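Local coordinates for OsmC-like protein (Jannaschia sp., PDB 3CJE) that probably protects the cell against organic hydroperoxides, reducing them as relatives in the OsmC/Ohr family do, at residues Val15-Asn20 with Pro61-Phe66; Glu95-Trp100 with Ser115-Ile120; Lys26-Leu31 with Ala46-Ala51. All coordinates share one frame; numbering follows the deposited sequence. Where two conformers were deposited one is given.

How the interactions relate
All three interactions involve one antiparallel sheet; interaction 1 joins it to helix 62-81. Interaction 1 is the core contact, wholly apolar, where strand 13-24 meets the start of that helix. Interactions 2 and 3 are hairpin ladders at the two outermost strands of the sheet within this chain, each partly buried; their polar side chains, waters and, in interaction 3, a phosphate mark their more exposed faces. Strand 13-24 joins the set: C19 N lies 2.8 Å from C96 O of interaction 2, a probable hydrogen bond, and C19 SG packs on L31 of interaction 3. The two ladders do not touch, their centres lying about 20 Å apart. All three also touch the second subunit.

Interaction 1 of 3, residues Val15-Asn20 with Pro61-Phe66; sequences VVFTCN and PPLALF
V15 meets L63 methyl to methyl, its CG1 lying 3.9 Å from L63 CD1. That branch is the one anti to the backbone N (chi1 171°), and it serves a second neighbour as well, since it also sits at the edge of the F17 ring, in the ring plane. The V15 and L63 side chains cross obliquely.

V16 turns its side chain to the other side of the sheet, where it packs on R97 and K37, and the strand's alternation brings F17 back to the helix. F17 carries most of the contact, and three residues of 61-66 touch its ring. Over one face lies L63 CB, offset toward the rim and 3.7 Å from F17 CE1; at 4.0 Å between L63 CB and the ring centroid this is a CH-pi contact. L63 crosses F17 at about a right angle, and its CD1 also reaches F17 CE1 at 4.0 Å. At the edge, near the ring plane, P61 CG is 4.2 Å from F17 CZ. A64 approaches obliquely: its backbone N is 3.8 Å from F17 CE2, and its CB lies 4.1 Å from that same ring carbon. The ring thus rests against the N-cap proline and the first turn of the helix, with M35 and I67 also touching it.

Farther on, C19 packs on I67 and T71, later residues of the same helix. The short axes of strand and helix run 9.0 Å apart at closest approach and at 41° to each other. L63 and F66 also pack on L144 of the second subunit. A long helix packed on an antiparallel sheet and against its partner subunit is the plan of the OsmC/Ohr fold, with the helices lying between the sheets of the dimer.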
loop_
_atom_site.group_PDB
_atom_site.type_symbol
_atom_site.label_atom_id
_atom_site.label_comp_id
_atom_site.label_asym_id
_atom_site.label_seq_id
_atom_site.Cartn_x
_atom_site.Cartn_y
_atom_site.Cartn_z
ATOM N N VAL A 15 -9.863 -4.890 11.665
ATOM C CA VAL A 15 -9.148 -3.643 11.542
ATOM C C VAL A 15 -9.781 -2.950 10.334
ATOM O O VAL A 15 -9.930 -3.570 9.281
ATOM C CB VAL A 15 -7.601 -3.828 11.369
ATOM C CG1 VAL A 15 -6.945 -2.452 11.013
ATOM C CG2 VAL A 15 -6.973 -4.469 12.627
ATOM N N VAL A 16 -10.209 -1.694 10.495
ATOM C CA VAL A 16 -10.974 -0.970 9.459
ATOM C C VAL A 16 -10.323 0.382 9.294
ATOM O O VAL A 16 -10.166 1.112 10.250
ATOM C CB VAL A 16 -12.475 -0.774 9.812
ATOM C CG1 VAL A 16 -13.182 0.005 8.729
ATOM C CG2 VAL A 16 -13.151 -2.143 10.067
ATOM N N PHE A 17 -9.936 0.692 8.057
ATOM C CA PHE A 17 -9.480 2.021 7.687
ATOM C C PHE A 17 -10.366 2.580 6.590
ATOM O O PHE A 17 -10.869 1.852 5.727
ATOM C CB PHE A 17 -8.037 1.998 7.168
ATOM C CG PHE A 17 -6.989 2.014 8.245
ATOM C CD1 PHE A 17 -6.740 0.899 9.007
ATOM C CD2 PHE A 17 -6.254 3.167 8.519
ATOM C CE1 PHE A 17 -5.745 0.925 10.014
ATOM C CE2 PHE A 17 -5.245 3.162 9.528
ATOM C CZ PHE A 17 -5.014 2.061 10.248
ATOM N N THR A 18 -10.525 3.892 6.640
ATOM C CA THR A 18 -11.138 4.627 5.557
ATOM C C THR A 18 -10.229 5.747 5.059
ATOM O O THR A 18 -9.334 6.204 5.766
ATOM C CB THR A 18 -12.465 5.234 5.981
ATOM O OG1 THR A 18 -12.290 6.193 7.051
ATOM C CG2 THR A 18 -13.448 4.123 6.430
ATOM N N CYS A 19 -10.513 6.213 3.854
ATOM C CA CYS A 19 -9.789 7.350 3.288
ATOM C C CYS A 19 -10.748 8.118 2.435
ATOM O O CYS A 19 -11.411 7.531 1.580
ATOM C CB CYS A 19 -8.639 6.865 2.457
ATOM S SG CYS A 19 -7.608 8.208 1.786
ATOM N N ASN A 20 -10.848 9.408 2.703
ATOM C CA ASN A 20 -11.586 10.309 1.851
ATOM C C ASN A 20 -10.587 11.200 1.153
ATOM O O ASN A 20 -9.884 11.978 1.786
ATOM C CB ASN A 20 -12.581 11.177 2.562
ATOM C CG ASN A 20 -13.410 11.975 1.535
ATOM O OD1 ASN A 20 -14.062 11.371 0.677
ATOM N ND2 ASN A 20 -13.259 13.282 1.521
ATOM N N PRO A 61 0.540 5.036 11.058
ATOM C CA PRO A 61 0.801 3.614 10.978
ATOM C C PRO A 61 0.873 3.121 9.541
ATOM O O PRO A 61 0.371 3.761 8.611
ATOM C CB PRO A 61 -0.405 2.963 11.681
ATOM C CG PRO A 61 -1.500 3.953 11.495
ATOM C CD PRO A 61 -0.855 5.319 11.450
ATOM N N PRO A 62 1.532 1.970 9.358
ATOM C CA PRO A 62 1.700 1.455 8.001
ATOM C C PRO A 62 0.410 1.309 7.189
ATOM O O PRO A 62 0.384 1.594 5.987
ATOM C CB PRO A 62 2.340 0.077 8.243
ATOM C CG PRO A 62 3.092 0.220 9.499
ATOM C CD PRO A 62 2.231 1.131 10.357
ATOM N N LEU A 63 -0.695 0.873 7.803
ATOM C CA LEU A 63 -1.917 0.661 7.007
ATOM C C LEU A 63 -2.480 2.015 6.532
ATOM O O LEU A 63 -3.234 2.057 5.531
ATOM C CB LEU A 63 -2.971 -0.134 7.781
ATOM C CG LEU A 63 -2.635 -1.627 7.975
ATOM C CD1 LEU A 63 -3.827 -2.346 8.649
ATOM C CD2 LEU A 63 -2.244 -2.275 6.703
ATOM N N ALA A 64 -2.187 3.097 7.266
ATOM C CA ALA A 64 -2.616 4.449 6.810
ATOM C C ALA A 64 -1.897 4.807 5.518
ATOM O O ALA A 64 -2.493 5.349 4.593
ATOM C CB ALA A 64 -2.350 5.565 7.891
ATOM N N LEU A 65 -0.587 4.540 5.469
ATOM C CA LEU A 65 0.155 4.788 4.220
ATOM C C LEU A 65 -0.411 3.918 3.094
ATOM O O LEU A 65 -0.545 4.384 1.961
ATOM C CB LEU A 65 1.650 4.573 4.426
ATOM C CG LEU A 65 2.395 5.508 5.370
ATOM C CD1 LEU A 65 3.922 5.190 5.274
ATOM C CD2 LEU A 65 2.163 6.934 5.051
ATOM N N PHE A 66 -0.712 2.634 3.363
ATOM C CA PHE A 66 -1.278 1.747 2.342
ATOM C C PHE A 66 -2.587 2.303 1.759
ATOM O O PHE A 66 -2.750 2.402 0.550
ATOM C CB PHE A 66 -1.547 0.357 2.927
ATOM C CG PHE A 66 -2.327 -0.512 2.011
ATOM C CD1 PHE A 66 -1.756 -1.042 0.863
ATOM C CD2 PHE A 66 -3.693 -0.733 2.231
ATOM C CE1 PHE A 66 -2.524 -1.839 -0.003
ATOM C CE2 PHE A 66 -4.448 -1.540 1.350
ATOM C CZ PHE A 66 -3.851 -2.063 0.240
#

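Interaction 2 of 3, residues Glu95-Trp100 with Ser115-Ile120; sequences ECRVVW and SFEIDI
V98 lays its CG1 over one face of the F116 ring, 3.6 Å above the plane and offset toward the rim, a CH-pi contact. The same methyl also sits over a face of the W100 indole, so one valine branch touches two aromatic rings; CG2 of V98 adds a contact of 3.7 Å to F116 CD2. On the other side of the sheet the R97 guanidinium has V99 CG2 over one of its faces, and E117 OE1 at its edge, in plane. That edge contact is a salt bridge, but a weak one at 3.3 Å between R97 NH1 and E117 OE1. The two side chains lie alongside each other and point the same way, with guanidinium and carboxylate planes turned 47° apart. The other carboxylate oxygen, E117 OE2, forms a salt bridge with R155 of the second subunit.

These pairs decorate a regular antiparallel hairpin formed by strands 93-105 and 108-121. E95 with D119, R97 with E117 and V99 with S115 are hydrogen-bonded pairs, each closed by two N-H to O=C bonds, while C96 with I118 and V98 with F116 are the non-hydrogen-bonded pairs between them. Residues 116-120 then pair in a parallel ladder with a strand of the second subunit, carrying the sheet across the interface.

Waters tie the polar face together. One donates to R97 O and E117 OE1 and accepts from S115 OG, at 2.7 Å from that hydroxyl oxygen. Another donates both its hydrogens, to E95 OE1 at 2.6 Å and to D119 OD2 at 2.7 Å, bridging two acids whose nearest oxygens, E95 OE1 and D119 OD2, are 4.6 Å apart. D119 OD1 is engaged by R157 of the second subunit.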
loop_
_atom_site.group_PDB
_atom_site.type_symbol
_atom_site.label_atom_id
_atom_site.label_comp_id
_atom_site.label_asym_id
_atom_site.label_seq_id
_atom_site.Cartn_x
_atom_site.Cartn_y
_atom_site.Cartn_z
ATOM N N GLU A 95 -13.761 7.842 -1.997
ATOM C CA GLU A 95 -13.890 7.321 -0.625
ATOM C C GLU A 95 -13.524 5.844 -0.678
ATOM O O GLU A 95 -14.058 5.099 -1.491
ATOM C CB GLU A 95 -15.328 7.480 -0.122
ATOM C CG GLU A 95 -15.865 8.936 -0.131
ATOM C CD GLU A 95 -17.392 9.131 0.237
ATOM O OE1 GLU A 95 -18.319 8.746 -0.540
ATOM O OE2 GLU A 95 -17.649 9.738 1.308
ATOM N N CYS A 96 -12.612 5.410 0.178
ATOM C CA CYS A 96 -12.131 4.029 0.184
ATOM C C CYS A 96 -12.253 3.469 1.606
ATOM O O CYS A 96 -11.906 4.162 2.585
ATOM C CB CYS A 96 -10.685 3.987 -0.269
ATOM S SG CYS A 96 -9.919 2.366 -0.174
ATOM N N ARG A 97 -12.755 2.236 1.713
ATOM C CA ARG A 97 -12.868 1.542 2.984
ATOM C C ARG A 97 -12.264 0.173 2.823
ATOM O O ARG A 97 -12.595 -0.567 1.871
ATOM C CB ARG A 97 -14.329 1.414 3.432
ATOM C CG ARG A 97 -14.480 0.711 4.755
ATOM C CD ARG A 97 -15.940 0.800 5.187
ATOM N NE ARG A 97 -16.197 0.152 6.448
ATOM C CZ ARG A 97 -16.634 -1.092 6.581
ATOM N NH1 ARG A 97 -16.862 -1.877 5.519
ATOM N NH2 ARG A 97 -16.839 -1.560 7.806
ATOM N N VAL A 98 -11.329 -0.162 3.698
ATOM C CA VAL A 98 -10.683 -1.460 3.677
ATOM C C VAL A 98 -10.844 -2.116 5.061
ATOM O O VAL A 98 -10.628 -1.476 6.086
ATOM C CB VAL A 98 -9.192 -1.382 3.279
ATOM C CG1 VAL A 98 -8.581 -2.801 3.158
ATOM C CG2 VAL A 98 -9.025 -0.612 1.937
ATOM N N VAL A 99 -11.214 -3.386 5.064
ATOM C CA VAL A 99 -11.437 -4.179 6.255
ATOM C C VAL A 99 -10.527 -5.402 6.190
ATOM O O VAL A 99 -10.504 -6.119 5.192
ATOM C CB VAL A 99 -12.895 -4.645 6.425
ATOM C CG1 VAL A 99 -13.060 -5.407 7.751
ATOM C CG2 VAL A 99 -13.828 -3.434 6.319
ATOM N N TRP A 100 -9.800 -5.630 7.285
ATOM C CA TRP A 100 -9.036 -6.833 7.507
ATOM C C TRP A 100 -9.524 -7.514 8.772
ATOM O O TRP A 100 -10.184 -6.906 9.591
ATOM C CB TRP A 100 -7.549 -6.522 7.734
ATOM C CG TRP A 100 -6.788 -5.880 6.605
ATOM C CD1 TRP A 100 -6.064 -6.529 5.631
ATOM C CD2 TRP A 100 -6.652 -4.494 6.344
ATOM N NE1 TRP A 100 -5.482 -5.616 4.790
ATOM C CE2 TRP A 100 -5.837 -4.358 5.176
ATOM C CE3 TRP A 100 -7.155 -3.321 6.952
ATOM C CZ2 TRP A 100 -5.450 -3.112 4.675
ATOM C CZ3 TRP A 100 -6.823 -2.096 6.415
ATOM C CH2 TRP A 100 -5.962 -1.987 5.285
ATOM N N SER A 115 -12.443 -7.022 2.995
ATOM C CA SER A 115 -13.205 -6.269 1.981
ATOM C C SER A 115 -12.503 -5.005 1.545
ATOM O O SER A 115 -11.790 -4.379 2.320
ATOM C CB SER A 115 -14.617 -5.936 2.446
ATOM O OG SER A 115 -14.651 -5.049 3.493
ATOM N N PHE A 116 -12.737 -4.655 0.291
ATOM C CA PHE A 116 -12.273 -3.420 -0.308
ATOM C C PHE A 116 -13.422 -2.724 -1.042
ATOM O O PHE A 116 -14.066 -3.349 -1.866
ATOM C CB PHE A 116 -11.216 -3.689 -1.373
ATOM C CG PHE A 116 -9.854 -4.054 -0.830
ATOM C CD1 PHE A 116 -9.565 -5.342 -0.422
ATOM C CD2 PHE A 116 -8.862 -3.064 -0.763
ATOM C CE1 PHE A 116 -8.294 -5.660 0.081
ATOM C CE2 PHE A 116 -7.606 -3.396 -0.290
ATOM C CZ PHE A 116 -7.345 -4.659 0.155
ATOM N N GLU A 117 -13.634 -1.435 -0.766
ATOM C CA GLU A 117 -14.718 -0.667 -1.383
ATOM C C GLU A 117 -14.169 0.674 -1.786
ATOM O O GLU A 117 -13.467 1.325 -0.974
ATOM C CB GLU A 117 -15.885 -0.510 -0.386
ATOM C CG GLU A 117 -16.522 -1.829 0.017
ATOM C CD GLU A 117 -17.513 -1.753 1.217
ATOM O OE1 GLU A 117 -17.190 -1.147 2.302
ATOM O OE2 GLU A 117 -18.585 -2.400 1.084
ATOM N N ILE A 118 -14.442 1.089 -3.017
ATOM C CA ILE A 118 -14.010 2.403 -3.544
ATOM C C ILE A 118 -15.232 3.076 -4.199
ATOM O O ILE A 118 -15.787 2.542 -5.141
ATOM C CB ILE A 118 -12.851 2.293 -4.559
ATOM C CG1 ILE A 118 -11.649 1.664 -3.851
ATOM C CG2 ILE A 118 -12.510 3.668 -5.126
ATOM C CD1 ILE A 118 -10.409 1.495 -4.711
ATOM N N ASP A 119 -15.658 4.197 -3.623
ATOM C CA ASP A 119 -16.804 4.990 -4.131
ATOM C C ASP A 119 -16.258 6.273 -4.741
ATOM O O ASP A 119 -15.490 7.003 -4.113
ATOM C CB ASP A 119 -17.745 5.350 -3.011
ATOM C CG ASP A 119 -18.541 4.148 -2.497
ATOM O OD1 ASP A 119 -18.585 3.097 -3.146
ATOM O OD2 ASP A 119 -19.197 4.313 -1.442
ATOM N N ILE A 120 -16.698 6.568 -5.952
ATOM C CA ILE A 120 -16.103 7.617 -6.742
ATOM C C ILE A 120 -17.164 8.671 -7.067
ATOM O O ILE A 120 -18.267 8.334 -7.527
ATOM C CB ILE A 120 -15.537 7.005 -8.014
ATOM C CG1 ILE A 120 -14.365 6.049 -7.702
ATOM C CG2 ILE A 120 -15.094 8.136 -8.972
ATOM C CD1 ILE A 120 -14.036 5.049 -8.763
HETATM O O HOH W 1 -19.391 6.504 0.147
HETATM O O HOH W 2 -14.612 -2.457 2.680
#

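Interaction 3 of 3, residues Lys26-Leu31 with Ala46-Ala51; sequences KMRNEL and ATDEGA. With PO4 (phosphate ion), chain B.
R28 crosses D48 at about a right angle and ends over A46. Its CB is 3.6 Å from D48 OD2, and CG, set anti to the backbone N (chi1 178°), lies 3.7 Å from T47 O. The chain stays extended past CD, which skirts D48 OD2, to NE. There E30 OE2 meets the guanidinium edge in a weak salt bridge of 3.4 Å to R28 NE; E30 was modelled in two conformers, so this bridge is doubtful. At the tip, A46 CB sits over one face of the guanidinium, 3.6 Å from R28 NH2. R28 NH1 donates to a water 2.7 Å away, and that water donates to D48 OD2, joining opposite charges that do not touch.

Next along the strand, N29 and T47 form a hydrogen-bonded antiparallel pair of the hairpin between strands 28-37 and 41-47, and L31 CD1 meets T47 CG2 at 3.7 Å. N29 OD1 is held by R79 of helix 62-81.

Just ahead of the ladder a phosphate, probably from the crystallisation liquor, is bound. The backbone N-H groups of K26 and M27 donate to it, while the D48 carboxylate comes very close: OD1 is 2.7 Å from phosphate O3, and OD2 is 2.6 Å from phosphate O4. E49 N also donates to D48 OD1. Oxygens this near would repel if both groups were fully ionised, which implies that a proton is probably held by the acid or the phosphate.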
loop_
_atom_site.group_PDB
_atom_site.type_symbol
_atom_site.label_atom_id
_atom_site.label_comp_id
_atom_site.label_asym_id
_atom_site.label_seq_id
_atom_site.Cartn_x
_atom_site.Cartn_y
_atom_site.Cartn_z
ATOM N N LYS A 26 -3.118 20.598 -9.450
ATOM C CA LYS A 26 -3.075 19.928 -10.746
ATOM C C LYS A 26 -3.071 18.426 -10.632
ATOM O O LYS A 26 -3.779 17.741 -11.408
ATOM C CB LYS A 26 -1.819 20.363 -11.491
ATOM C CG LYS A 26 -1.861 21.840 -11.877
ATOM C CD LYS A 26 -0.567 22.247 -12.499
ATOM C CE LYS A 26 -0.685 23.697 -13.017
ATOM N NZ LYS A 26 0.611 24.215 -13.619
HETATM N N MSE A 27 -2.272 17.892 -9.710
HETATM C CA MSE A 27 -2.213 16.435 -9.494
HETATM C C MSE A 27 -2.176 16.038 -8.012
HETATM O O MSE A 27 -1.978 14.861 -7.696
HETATM C CB MSE A 27 -1.019 15.794 -10.247
HETATM C CG MSE A 27 -1.169 15.698 -11.790
HETATM SE SE MSE A 27 -2.728 14.755 -12.432
HETATM C CE MSE A 27 -1.995 12.960 -12.545
ATOM N N ARG A 28 -2.360 16.999 -7.110
ATOM C CA ARG A 28 -2.254 16.732 -5.690
ATOM C C ARG A 28 -3.557 16.169 -5.167
ATOM O O ARG A 28 -4.641 16.703 -5.418
ATOM C CB ARG A 28 -1.903 18.012 -4.933
ATOM C CG ARG A 28 -1.822 17.812 -3.426
ATOM C CD ARG A 28 -1.263 19.047 -2.753
ATOM N NE ARG A 28 -1.440 18.982 -1.303
ATOM C CZ ARG A 28 -0.505 18.607 -0.431
ATOM N NH1 ARG A 28 0.693 18.275 -0.828
ATOM N NH2 ARG A 28 -0.786 18.591 0.869
ATOM N N ASN A 29 -3.444 15.123 -4.347
ATOM C CA ASN A 29 -4.594 14.515 -3.726
ATOM C C ASN A 29 -4.458 14.631 -2.223
ATOM O O ASN A 29 -3.445 14.198 -1.672
ATOM C CB ASN A 29 -4.686 13.055 -4.137
ATOM C CG ASN A 29 -4.902 12.894 -5.608
ATOM O OD1 ASN A 29 -5.723 13.597 -6.196
ATOM N ND2 ASN A 29 -4.122 12.008 -6.213
ATOM N N GLU A 30 -5.463 15.197 -1.562
ATOM C CA GLU A 30 -5.421 15.343 -0.118
ATOM C C GLU A 30 -6.266 14.246 0.516
ATOM O O GLU A 30 -7.475 14.191 0.288
ATOM C CB GLU A 30 -5.895 16.740 0.260
ATOM C CG GLU A 30 -4.868 17.791 -0.150
ATOM C CD GLU A 30 -5.255 19.236 0.193
ATOM O OE1 GLU A 30 -6.425 19.494 0.542
ATOM O OE2 GLU A 30 -4.364 20.123 0.091
ATOM N N LEU A 31 -5.591 13.378 1.281
ATOM C CA LEU A 31 -6.091 12.107 1.713
ATOM C C LEU A 31 -6.341 12.137 3.217
ATOM O O LEU A 31 -5.402 12.109 3.980
ATOM C CB LEU A 31 -5.071 11.025 1.358
ATOM C CG LEU A 31 -4.712 10.995 -0.135
ATOM C CD1 LEU A 31 -3.436 10.276 -0.452
ATOM C CD2 LEU A 31 -5.940 10.484 -0.939
ATOM N N ALA A 46 -1.133 13.000 1.818
ATOM C CA ALA A 46 -1.267 13.564 0.487
ATOM C C ALA A 46 -0.351 12.827 -0.463
ATOM O O ALA A 46 0.646 12.238 -0.052
ATOM C CB ALA A 46 -0.973 15.053 0.503
ATOM N N THR A 47 -0.719 12.856 -1.721
ATOM C CA THR A 47 0.174 12.406 -2.810
ATOM C C THR A 47 0.214 13.492 -3.876
ATOM O O THR A 47 -0.676 14.350 -3.955
ATOM C CB THR A 47 -0.273 11.073 -3.457
ATOM O OG1 THR A 47 -1.577 11.225 -4.080
ATOM C CG2 THR A 47 -0.344 9.927 -2.439
ATOM N N ASP A 48 1.244 13.449 -4.712
ATOM C CA ASP A 48 1.366 14.405 -5.809
ATOM C C ASP A 48 2.268 13.799 -6.871
ATOM O O ASP A 48 2.960 12.820 -6.602
ATOM C CB ASP A 48 1.928 15.714 -5.294
ATOM C CG ASP A 48 1.488 16.939 -6.121
ATOM O OD1 ASP A 48 0.974 16.788 -7.260
ATOM O OD2 ASP A 48 1.663 18.025 -5.549
ATOM N N GLU A 49 2.206 14.399 -8.051
ATOM C CA GLU A 49 3.058 14.101 -9.202
ATOM C C GLU A 49 3.496 15.424 -9.856
ATOM O O GLU A 49 2.694 16.368 -9.974
ATOM C CB GLU A 49 2.266 13.296 -10.225
ATOM C CG GLU A 49 2.993 12.043 -10.702
ATOM C CD GLU A 49 2.063 10.866 -10.798
ATOM O OE1 GLU A 49 1.290 10.848 -11.778
ATOM O OE2 GLU A 49 2.088 9.987 -9.887
ATOM N N GLY A 50 4.753 15.444 -10.309
ATOM C CA GLY A 50 5.463 16.658 -10.808
ATOM C C GLY A 50 6.887 16.699 -10.214
ATOM O O GLY A 50 7.264 15.840 -9.388
ATOM N N ALA A 51 7.688 17.680 -10.619
ATOM C CA ALA A 51 8.988 17.922 -9.961
ATOM C C ALA A 51 9.707 19.120 -10.573
ATOM O O ALA A 51 9.579 20.250 -10.085
ATOM C CB ALA A 51 9.879 16.664 -10.011
HETATM P P PO4 B . 0.292 20.349 -7.781
HETATM O O1 PO4 B . -0.783 21.401 -7.964
HETATM O O2 PO4 B . 1.471 20.673 -8.679
HETATM O O3 PO4 B . -0.197 19.009 -8.291
HETATM O O4 PO4 B . 0.705 20.367 -6.308
HETATM O O HOH W 3 -1.028 12.279 -6.721
HETATM O O HOH W 4 2.283 18.378 -3.011
#